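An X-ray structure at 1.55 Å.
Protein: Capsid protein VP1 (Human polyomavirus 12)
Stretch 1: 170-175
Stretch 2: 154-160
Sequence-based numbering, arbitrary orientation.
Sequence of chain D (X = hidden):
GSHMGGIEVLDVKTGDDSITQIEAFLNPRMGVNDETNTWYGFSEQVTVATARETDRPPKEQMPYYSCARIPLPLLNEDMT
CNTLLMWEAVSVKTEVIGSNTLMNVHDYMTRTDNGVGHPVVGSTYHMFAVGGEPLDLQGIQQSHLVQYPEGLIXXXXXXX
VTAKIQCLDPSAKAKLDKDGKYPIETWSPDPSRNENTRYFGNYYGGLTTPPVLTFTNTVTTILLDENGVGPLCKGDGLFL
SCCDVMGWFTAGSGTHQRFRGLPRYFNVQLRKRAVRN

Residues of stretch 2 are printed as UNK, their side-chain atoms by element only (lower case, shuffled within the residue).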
ATOM      1  N   PRO D 170      -2.389   1.823  34.316  1.00 16.64           N
ATOM      2  CA  PRO D 170      -1.248   2.721  34.378  1.00 17.81           C
ATOM      3  C   PRO D 170      -0.255   2.405  35.501  1.00 18.20           C
ATOM      4  O   PRO D 170       0.792   3.029  35.514  1.00 19.10           O
ATOM      5  CB  PRO D 170      -1.896   4.097  34.574  1.00 18.92           C
ATOM      6  CG  PRO D 170      -3.189   3.808  35.284  1.00 19.46           C
ATOM      7  CD  PRO D 170      -3.641   2.460  34.748  1.00 18.86           C
ATOM      8  N   SER D 171      -0.531   1.421  36.356  1.00 16.92           N
ATOM      9  CA  SER D 171       0.447   0.941  37.361  1.00 17.95           C
ATOM     10  C   SER D 171       1.491  -0.004  36.723  1.00 18.02           C
ATOM     11  O   SER D 171       2.521  -0.265  37.374  1.00 19.88           O
ATOM     12  CB  SER D 171      -0.278   0.308  38.525  1.00 17.74           C
ATOM     13  OG  SER D 171      -0.755  -0.974  38.174  1.00 19.62           O
ATOM     14  N   ALA D 172       1.255  -0.523  35.504  1.00 17.11           N
ATOM     15  CA  ALA D 172       2.135  -1.526  34.861  1.00 16.57           C
ATOM     16  C   ALA D 172       3.250  -0.826  34.084  1.00 17.05           C
ATOM     17  O   ALA D 172       3.210  -0.792  32.843  1.00 17.84           O
ATOM     18  CB  ALA D 172       1.332  -2.453  33.999  1.00 15.56           C
ATOM     19  N   LYS D 173       4.187  -0.218  34.804  1.00 16.06           N
ATOM     20  CA  LYS D 173       5.304   0.546  34.215  1.00 15.21           C
ATOM     21  C   LYS D 173       6.598  -0.198  34.471  1.00 15.65           C
ATOM     22  O   LYS D 173       6.821  -0.670  35.595  1.00 16.35           O
ATOM     23  CB  LYS D 173       5.422   1.948  34.804  1.00 15.97           C
ATOM     24  CG  LYS D 173       4.178   2.803  34.712  1.00 16.64           C
ATOM     25  CD  LYS D 173       3.793   3.119  33.278  1.00 16.09           C
ATOM     26  CE  LYS D 173       2.789   4.240  33.194  1.00 15.87           C
ATOM     27  NZ  LYS D 173       2.354   4.528  31.811  1.00 17.15           N
ATOM     28  N   ALA D 174       7.473  -0.230  33.480  1.00 15.08           N
ATOM     29  CA  ALA D 174       8.819  -0.806  33.628  1.00 15.19           C
ATOM     30  C   ALA D 174       9.771  -0.146  32.632  1.00 16.02           C
ATOM     31  O   ALA D 174       9.338   0.678  31.812  1.00 14.81           O
ATOM     32  CB  ALA D 174       8.779  -2.301  33.458  1.00 14.98           C
ATOM     33  N   LYS D 175      11.054  -0.410  32.795  1.00 17.23           N
ATOM     34  CA  LYS D 175      12.114   0.036  31.864  1.00 17.60           C
ATOM     35  C   LYS D 175      12.745  -1.175  31.196  1.00 17.42           C
ATOM     36  O   LYS D 175      12.946  -2.193  31.864  1.00 18.42           O
ATOM     37  CB  LYS D 175      13.137   0.861  32.644  1.00 19.03           C
ATOM     38  CG  LYS D 175      12.571   2.176  33.156  1.00 22.24           C
ATOM     39  CD  LYS D 175      13.466   2.968  34.057  1.00 24.38           C
ATOM     40  CE  LYS D 175      12.730   4.182  34.581  1.00 26.49           C
ATOM     41  NZ  LYS D 175      13.650   5.256  35.017  1.00 29.96           N
ATOM     42  N   UNK D 154       7.706  -9.343  33.660  1.00 16.20           N
ATOM     43  CA  UNK D 154       6.324  -9.235  33.117  1.00 16.19           C
ATOM     44  C   UNK D 154       5.555  -8.299  34.037  1.00 16.61           C
ATOM     45  O   UNK D 154       6.068  -7.935  35.097  1.00 16.10           O
ATOM     46  c   UNK D 154       5.677 -11.378  34.332  1.00 17.40           C
ATOM     47  c   UNK D 154       5.669 -10.624  33.003  1.00 17.15           C
ATOM     48  c   UNK D 154       6.335 -11.461  31.931  1.00 17.14           C
ATOM     49  N   UNK D 155       4.346  -7.835  33.664  1.00 15.22           N
ATOM     50  CA  UNK D 155       3.590  -6.914  34.510  1.00 15.93           C
ATOM     51  C   UNK D 155       3.459  -7.358  35.978  1.00 16.15           C
ATOM     52  O   UNK D 155       3.530  -6.505  36.855  1.00 16.48           O
ATOM     53  c   UNK D 155       2.687  -6.897  32.326  1.00 15.48           C
ATOM     54  c   UNK D 155       3.702  -8.020  32.346  1.00 15.61           C
ATOM     55  c   UNK D 155       2.255  -6.809  33.776  1.00 16.06           C
ATOM     56  N   UNK D 156       3.320  -8.657  36.219  1.00 16.26           N
ATOM     57  CA  UNK D 156       3.235  -9.199  37.609  1.00 17.64           C
ATOM     58  C   UNK D 156       4.485  -8.790  38.403  1.00 18.24           C
ATOM     59  O   UNK D 156       4.386  -8.666  39.654  1.00 18.01           O
ATOM     60  c   UNK D 156       2.653 -13.431  40.295  1.00 28.26           C
ATOM     61  n   UNK D 156       2.526 -14.906  40.222  1.00 32.21           N
ATOM     62  c   UNK D 156       2.855 -11.339  38.951  1.00 22.72           C
ATOM     63  c   UNK D 156       2.832 -12.837  38.911  1.00 24.66           C
ATOM     64  c   UNK D 156       3.082 -10.718  37.584  1.00 19.38           C
ATOM     65  N   UNK D 157       5.630  -8.592  37.742  1.00 16.72           N
ATOM     66  CA  UNK D 157       6.909  -8.186  38.382  1.00 17.62           C
ATOM     67  C   UNK D 157       6.765  -6.802  39.036  1.00 19.44           C
ATOM     68  O   UNK D 157       7.573  -6.523  39.946  1.00 21.10           O
ATOM     69  c   UNK D 157       8.052  -8.188  37.402  1.00 16.82           C
ATOM     70  o   UNK D 157       8.184  -9.463  36.789  1.00 18.64           O
ATOM     71  N   UNK D 158       5.837  -5.950  38.571  1.00 19.24           N
ATOM     72  CA  UNK D 158       5.763  -4.513  38.965  1.00 18.85           C
ATOM     73  C   UNK D 158       4.410  -4.133  39.569  1.00 18.78           C
ATOM     74  O   UNK D 158       4.341  -3.073  40.193  1.00 19.67           O
ATOM     75  c   UNK D 158       5.049  -3.591  36.692  1.00 18.68           C
ATOM     76  c   UNK D 158       7.489  -3.886  37.245  1.00 20.34           C
ATOM     77  c   UNK D 158       6.107  -3.581  37.794  1.00 18.92           C
ATOM     78  N   UNK D 159       3.367  -4.935  39.408  1.00 18.26           N
ATOM     79  CA  UNK D 159       2.017  -4.576  39.888  1.00 18.00           C
ATOM     80  C   UNK D 159       1.147  -5.825  40.015  1.00 17.40           C
ATOM     81  O   UNK D 159       1.555  -6.893  39.590  1.00 19.68           O
ATOM     82  o   UNK D 159       0.301  -2.892  39.674  1.00 20.57           O
ATOM     83  c   UNK D 159       0.913  -4.055  37.660  1.00 18.77           C
ATOM     84  c   UNK D 159       1.396  -3.501  38.986  1.00 19.16           C
ATOM     85  N   UNK D 160       0.007  -5.653  40.665  1.00 19.39           N
ATOM     86  CA  UNK D 160      -1.057  -6.668  40.799  1.00 21.27           C
ATOM     87  C   UNK D 160      -1.707  -6.842  39.424  1.00 18.06           C
ATOM     88  O   UNK D 160      -2.228  -5.851  38.878  1.00 20.14           O
ATOM     89  o   UNK D 160      -0.874  -7.001  43.680  1.00 34.94           O
ATOM     90  o   UNK D 160      -1.922  -5.066  43.884  1.00 39.35           O
ATOM     91  c   UNK D 160      -1.589  -6.081  43.230  1.00 32.62           C
ATOM     92  c   UNK D 160      -2.109  -6.208  41.809  1.00 24.96           C
TER
HETATM   93  O   HOH W   1      -3.049  -3.152  39.145  1.00 22.80           O

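Position 154 carries three side-chain carbons, one bearing the other two. A fork made directly at CB, with no heteroatom, is valine. Val154 points away from stretch 1 and is buried; an apolar branched side chain suits such a place, while its backbone serves the turn that follows.

At position 155 three carbons close a ring onto the backbone N, and a ring carbon, CB, lies 4.5 Å from CB of Ala172. Such a ring is the mark of proline. The ring of Pro155 holds phi at -50°, a value that fits the helical phi/psi of 155-157. Its apolar contact with Ala172 falls where the CA atoms of the two stretches come nearest, CA of Pro155 to CA of Ala172 being 5.6 Å. The small methyl of the alanine and the compact ring fit this spacing.

Four carbons in a row ending in nitrogen extend from position 156: lysine. Lys156 is fully extended, with all four chi angles t, and its side chain comes no nearer to stretch 1 than 9.2 Å. A long charged chain is at home on this exposed surface.

Position 157 has one carbon and then one oxygen, a serine. Ser157 does not reach stretch 1; it looks back along its own turn, where N of Val154 donates a hydrogen bond to OG of Ser157 at 3.2 Å. The backbone closes the same turn, N of Ser157 donating to O of Val154 at 2.8 Å. A short hydroxyl side chain in rotamer m is well placed to accept the bond.

Position 158 again shows one carbon carrying two carbons, and it points toward stretch 1. One terminal carbon lies 3.6 Å from O of Lys173 and 4.0 Å from CA of Ala172, while the other is 4.3 Å from CB of Ala174. This is a second valine, and Val158 uses both methyls, CG2 for the first two contacts and CG1 for the third. The beta branch thus spreads apolar surface along several residues of stretch 1.

At position 159 one carbon bears an oxygen and a carbon, and the oxygen lies 2.7 Å from OG of Ser171. The residue is threonine, whose two unlike branches both find partners: OG1 of Thr159 is hydrogen-bonded to OG of Ser171 at that distance, and CG2 of Thr159 packs 4.0 Å from CB of Ala172.

Position 160 has two carbons, the second carrying two oxygens, a carboxylate: aspartate. The exposed side chain of Asp160 stays 6.5 Å or more from stretch 1, where a charged carboxylate is readily solvated, but its backbone O is hydrogen-bonded to water 1 at 2.8 Å, and the same water makes a weak one to OG of Ser171 at 3.3 Å.

The contact therefore works through a turn that presents selected side chains. O of Pro155 accepts from N of Val158 at 2.9 Å and from N of Thr159 at 3.0 Å, tying the backbone of Pro155 to the residues that face stretch 1. Pro155, Val158 and the methyl of Thr159 supply apolar packing around Ala172, and the paired hydroxyls add a polar link at Ser171.

Stretch 2 154-160: VPKSVTD
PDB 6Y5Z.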